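Short afifavidin (Afifella pfennigii, PDB 6HDT) binds biotin and 2-iminobiotin in strong non-covalent complexes, although its exact biological role remains obscure. Local coordinates at residues D4-S10 with F35-N39; F14-S20 with T32-G36. One frame throughout, in Å; residues are numbered along the deposited sequence.

Contact 1 (D4-S10 with F35-N39); sequences DMSPRQS and FGAGN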
loop_
_atom_site.group_PDB
_atom_site.type_symbol
_atom_site.label_atom_id
_atom_site.label_comp_id
_atom_site.label_asym_id
_atom_site.label_seq_id
_atom_site.Cartn_x
_atom_site.Cartn_y
_atom_site.Cartn_z
ATOM N N ASP A 4 4.705 -13.943 16.293
ATOM C CA ASP A 4 4.774 -12.641 15.640
ATOM C C ASP A 4 6.236 -12.207 15.511
ATOM O O ASP A 4 6.996 -12.244 16.488
ATOM C CB ASP A 4 4.013 -11.530 16.377
ATOM C CG ASP A 4 3.755 -10.322 15.477
ATOM O OD1 ASP A 4 3.616 -10.528 14.246
ATOM O OD2 ASP A 4 3.682 -9.170 15.968
ATOM N N MET A 5 6.612 -11.788 14.302
ATOM C CA MET A 5 7.948 -11.251 14.047
ATOM C C MET A 5 8.162 -9.992 14.874
ATOM O O MET A 5 7.331 -9.086 14.838
ATOM C CB MET A 5 8.120 -10.929 12.567
ATOM C CG MET A 5 9.546 -11.033 12.103
ATOM S SD MET A 5 9.985 -12.716 11.644
ATOM C CE MET A 5 10.041 -12.501 9.867
ATOM N N SER A 6 9.264 -9.932 15.627
ATOM C CA SER A 6 9.625 -8.710 16.335
ATOM C C SER A 6 9.956 -7.570 15.350
ATOM O O SER A 6 10.344 -7.803 14.214
ATOM C CB SER A 6 10.814 -8.935 17.257
ATOM O OG SER A 6 12.057 -8.769 16.582
ATOM N N PRO A 7 9.783 -6.311 15.788
ATOM C CA PRO A 7 10.179 -5.207 14.918
ATOM C C PRO A 7 11.616 -5.361 14.397
ATOM O O PRO A 7 11.853 -5.193 13.189
ATOM C CB PRO A 7 10.014 -3.990 15.826
ATOM C CG PRO A 7 8.902 -4.385 16.762
ATOM C CD PRO A 7 9.119 -5.846 17.023
ATOM N N ARG A 8 12.556 -5.745 15.267
ATOM C CA ARG A 8 13.954 -5.907 14.845
ATOM C C ARG A 8 14.135 -7.086 13.854
ATOM O O ARG A 8 14.847 -6.972 12.872
ATOM C CB ARG A 8 14.881 -6.025 16.060
ATOM C CG ARG A 8 16.091 -6.934 15.838
ATOM C CD ARG A 8 17.289 -6.538 16.684
ATOM N NE ARG A 8 17.835 -5.310 16.138
ATOM C CZ ARG A 8 17.745 -4.115 16.712
ATOM N NH1 ARG A 8 17.182 -3.969 17.916
ATOM N NH2 ARG A 8 18.245 -3.055 16.076
ATOM N N GLN A 9 13.457 -8.198 14.104
ATOM C CA GLN A 9 13.485 -9.336 13.186
ATOM C C GLN A 9 12.898 -8.955 11.823
ATOM O O GLN A 9 13.399 -9.359 10.794
ATOM C CB GLN A 9 12.725 -10.519 13.779
ATOM C CG GLN A 9 13.465 -11.232 14.904
ATOM C CD GLN A 9 12.562 -12.229 15.627
ATOM O OE1 GLN A 9 11.333 -12.060 15.690
ATOM N NE2 GLN A 9 13.166 -13.264 16.187
ATOM N N SER A 10 11.819 -8.162 11.821
ATOM C CA SER A 10 11.247 -7.721 10.561
ATOM C C SER A 10 12.205 -6.793 9.736
ATOM O O SER A 10 12.300 -6.886 8.486
ATOM C CB SER A 10 9.881 -7.059 10.839
ATOM O OG SER A 10 9.329 -6.628 9.648
ATOM N N PHE A 35 9.791 -0.320 11.138
ATOM C CA PHE A 35 9.188 -1.638 11.261
ATOM C C PHE A 35 8.586 -1.860 12.658
ATOM O O PHE A 35 9.185 -1.503 13.685
ATOM C CB PHE A 35 10.208 -2.715 10.919
ATOM C CG PHE A 35 10.639 -2.641 9.507
ATOM C CD1 PHE A 35 9.847 -3.187 8.506
ATOM C CD2 PHE A 35 11.762 -1.934 9.153
ATOM C CE1 PHE A 35 10.202 -3.079 7.183
ATOM C CE2 PHE A 35 12.126 -1.828 7.820
ATOM C CZ PHE A 35 11.345 -2.398 6.840
ATOM N N GLY A 36 7.381 -2.422 12.677
ATOM C CA GLY A 36 6.692 -2.732 13.924
ATOM C C GLY A 36 6.167 -4.157 13.991
ATOM O O GLY A 36 6.617 -5.030 13.271
ATOM N N ALA A 37 5.201 -4.371 14.879
ATOM C CA ALA A 37 4.612 -5.680 15.103
ATOM C C ALA A 37 3.573 -5.954 14.017
ATOM O O ALA A 37 3.147 -5.048 13.310
ATOM C CB ALA A 37 3.957 -5.723 16.455
ATOM N N GLY A 38 3.176 -7.213 13.882
ATOM C CA GLY A 38 2.220 -7.594 12.879
ATOM C C GLY A 38 2.669 -7.260 11.469
ATOM O O GLY A 38 1.856 -6.859 10.658
ATOM N N ASN A 39 3.961 -7.425 11.146
ATOM C CA ASN A 39 4.466 -7.096 9.793
ATOM C C ASN A 39 4.294 -5.608 9.398
ATOM O O ASN A 39 4.394 -5.249 8.208
ATOM C CB ASN A 39 3.823 -8.013 8.706
ATOM C CG ASN A 39 3.953 -9.514 9.028
ATOM O OD1 ASN A 39 3.086 -10.349 8.693
ATOM N ND2 ASN A 39 5.017 -9.855 9.682
HETATM O O HOH W 1 6.427 -7.776 12.637
HETATM O O HOH W 2 7.355 -5.145 10.499
#
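Two flat groups carry the contact, the Phe35 ring at one end and the Asp4 carboxylate at the other. Ser10 O lies over one face of the Phe35 ring, and Ser10 OG comes to 3.7 Å from Phe35 CD1; a water lies in the ring plane at the edge. That water accepts from Ser10 OG at 2.6 Å and donates to Gly36 O, so the serine hydroxyl is tied to the loop through it. Ser10 holds OG anti to its own nitrogen (chi1 180°), on the side facing the loop. At the other end the Asp4 carboxylate receives Gly38 N on OD2 at 2.9 Å, through the syn lone pair and with an N-H...O angle of 160°, while Ala37 CB packs against the same oxygen. Between the two, Pro7 puts CB and CG against the backbone, CB 3.4 Å from Phe35 O and CG beside Gly36 C. A second water joins the two backbones: it donates to Met5 O at 2.7 Å and to Gly36 O, and accepts from Asn39 N, so Gly36 O takes a bond from each water. Ser6 opens the helix as N-cap in a capping box, its OG accepting from Gln9 N while Gln9 OE1 accepts from Ser6 N. The contact thus sets the start of helix 7-14 and the residues before it against the hairpin loop between strands 30-35 and 40-46 of the avidin barrel, with Met5 and Asn39 on Trp66 and Ser10 and Phe35 on Thr65 of strand 58-66.

Contact 2 (F14-S20 with T32-G36); sequences FGVPAVS and TLVFG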
loop_
_atom_site.group_PDB
_atom_site.type_symbol
_atom_site.label_atom_id
_atom_site.label_comp_id
_atom_site.label_asym_id
_atom_site.label_seq_id
_atom_site.Cartn_x
_atom_site.Cartn_y
_atom_site.Cartn_z
ATOM N N PHE A 14 14.223 -7.531 6.182
ATOM C CA PHE A 14 14.224 -6.609 5.048
ATOM C C PHE A 14 15.635 -6.292 4.531
ATOM O O PHE A 14 15.810 -6.061 3.350
ATOM C CB PHE A 14 13.434 -5.358 5.396
ATOM C CG PHE A 14 13.131 -4.490 4.222
ATOM C CD1 PHE A 14 12.239 -4.902 3.225
ATOM C CD2 PHE A 14 13.727 -3.246 4.108
ATOM C CE1 PHE A 14 11.953 -4.062 2.171
ATOM C CE2 PHE A 14 13.425 -2.394 3.053
ATOM C CZ PHE A 14 12.551 -2.807 2.088
ATOM N N GLY A 15 16.625 -6.314 5.423
ATOM C CA GLY A 15 18.029 -6.109 5.081
ATOM C C GLY A 15 18.673 -4.922 5.800
ATOM O O GLY A 15 19.760 -4.506 5.457
ATOM N N VAL A 16 18.015 -4.359 6.802
ATOM C CA VAL A 16 18.588 -3.218 7.500
ATOM C C VAL A 16 18.808 -3.585 8.969
ATOM O O VAL A 16 18.077 -4.409 9.534
ATOM C CB VAL A 16 17.722 -1.946 7.313
ATOM C CG1 VAL A 16 17.654 -1.598 5.825
ATOM C CG2 VAL A 16 16.327 -2.105 7.858
ATOM N N PRO A 17 19.825 -2.985 9.599
ATOM C CA PRO A 17 20.154 -3.446 10.935
ATOM C C PRO A 17 19.293 -2.822 12.035
ATOM O O PRO A 17 19.361 -3.269 13.169
ATOM C CB PRO A 17 21.633 -3.047 11.065
ATOM C CG PRO A 17 21.768 -1.815 10.215
ATOM C CD PRO A 17 20.659 -1.834 9.193
ATOM N N ALA A 18 18.442 -1.844 11.708
ATOM C CA ALA A 18 17.785 -1.083 12.749
ATOM C C ALA A 18 16.330 -0.994 12.430
ATOM O O ALA A 18 15.930 -1.092 11.291
ATOM C CB ALA A 18 18.381 0.314 12.856
ATOM N N VAL A 19 15.552 -0.808 13.470
ATOM C CA VAL A 19 14.119 -0.795 13.365
ATOM C C VAL A 19 13.632 0.384 12.481
ATOM O O VAL A 19 12.625 0.274 11.751
ATOM C CB VAL A 19 13.457 -0.862 14.772
ATOM C CG1 VAL A 19 14.253 -0.118 15.828
ATOM C CG2 VAL A 19 12.039 -0.330 14.749
ATOM N N SER A 20 14.363 1.488 12.543
ATOM C CA SER A 20 14.151 2.625 11.658
ATOM C C SER A 20 15.310 2.770 10.676
ATOM O O SER A 20 16.439 2.355 10.943
ATOM C CB SER A 20 13.974 3.899 12.460
ATOM O OG SER A 20 15.092 4.109 13.305
ATOM N N THR A 32 11.399 7.892 5.873
ATOM C CA THR A 32 11.873 7.060 6.947
ATOM C C THR A 32 10.880 5.922 7.163
ATOM O O THR A 32 9.667 6.122 7.167
ATOM C CB THR A 32 12.116 7.873 8.243
ATOM O OG1 THR A 32 13.152 8.836 8.036
ATOM C CG2 THR A 32 12.486 6.962 9.399
ATOM N N LEU A 33 11.416 4.722 7.340
ATOM C CA LEU A 33 10.629 3.522 7.573
ATOM C C LEU A 33 10.864 3.014 8.971
ATOM O O LEU A 33 12.009 2.886 9.437
ATOM C CB LEU A 33 10.989 2.406 6.576
ATOM C CG LEU A 33 10.713 2.700 5.101
ATOM C CD1 LEU A 33 11.159 1.528 4.258
ATOM C CD2 LEU A 33 9.244 2.999 4.873
ATOM N N VAL A 34 9.775 2.673 9.617
ATOM C CA VAL A 34 9.799 2.086 10.950
ATOM C C VAL A 34 9.058 0.761 10.904
ATOM O O VAL A 34 7.865 0.703 10.594
ATOM C CB VAL A 34 9.163 3.016 12.015
ATOM C CG1 VAL A 34 9.473 2.506 13.404
ATOM C CG2 VAL A 34 9.673 4.440 11.870
ATOM N N PHE A 35 9.791 -0.320 11.138
ATOM C CA PHE A 35 9.188 -1.638 11.261
ATOM C C PHE A 35 8.586 -1.860 12.658
ATOM O O PHE A 35 9.185 -1.503 13.685
ATOM C CB PHE A 35 10.208 -2.715 10.919
ATOM C CG PHE A 35 10.639 -2.641 9.507
ATOM C CD1 PHE A 35 9.847 -3.187 8.506
ATOM C CD2 PHE A 35 11.762 -1.934 9.153
ATOM C CE1 PHE A 35 10.202 -3.079 7.183
ATOM C CE2 PHE A 35 12.126 -1.828 7.820
ATOM C CZ PHE A 35 11.345 -2.398 6.840
ATOM N N GLY A 36 7.381 -2.422 12.677
ATOM C CA GLY A 36 6.692 -2.732 13.924
ATOM C C GLY A 36 6.167 -4.157 13.991
ATOM O O GLY A 36 6.617 -5.030 13.271
#
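An eight-stranded antiparallel barrel of the avidin family begins here: the loop leaving helix 7-14 runs into the first strand and pairs with the end of the second. Ser20 and Val34 form a non-hydrogen-bonded antiparallel pair, their CA atoms 4.4 Å apart, with both side chains on the same face of the sheet. One residue earlier, Val19 O accepts from Phe35 N at 3.0 Å, an N-H...O angle of 166°, and also takes a CA-H...O contact from Val34; Ser20 CA makes another to Leu33 O, at 3.1 Å. Val19 O further meets the edge of the Phe35 ring, near its plane, 3.5 Å from CD2. Beside this backbone pairing Val19 and Val34 run alongside each other in the same direction, Val19 CG2 4.1 Å from Val34 CG1. Phe35 CZ comes to 3.7 Å from Phe14 CD2, the two rings inclined at 46° with their centroids 5.5 Å apart. Phe14 has CG anti to N (chi1 -168°), which swings its ring out from the last turn of the helix to meet CZ. Val16 CG2 adds a looser touch on Phe35 CE2. Replacing Phe35 with an alanine would probably open a gap between the helix end and the strand and deprive the Phe14 ring of its partner at CZ. The helix itself ends in a Schellman motif with Gly15 at C-prime. Around the contact, Phe14 and Phe35 rest on Thr65 of strand 58-66, Val16 on Trp23 of strand 20-24, and Leu33 reaches Val41 of strand 40-46 and Leu61 of strand 58-66.

From the N terminus the chain passes through helix 7-14 and the loop after it into strands 20-24 and 30-35, then turns toward strand 40-46. Contact 1 closes the wider loop, bringing 4-10 back against 35-39. Contact 2 closes a shorter one inside it, from 14-20 to 32-36, and both end on the same part of the chain, sharing Phe35 and Gly36. Their centres lie 9 Å apart, and Arg8 NH2 probably hydrogen-bonds Pro17 O, 3.1 Å away, linking the helix to the loop that follows it. Together they hold both ends of the N-terminal helix to one end of the second barrel strand.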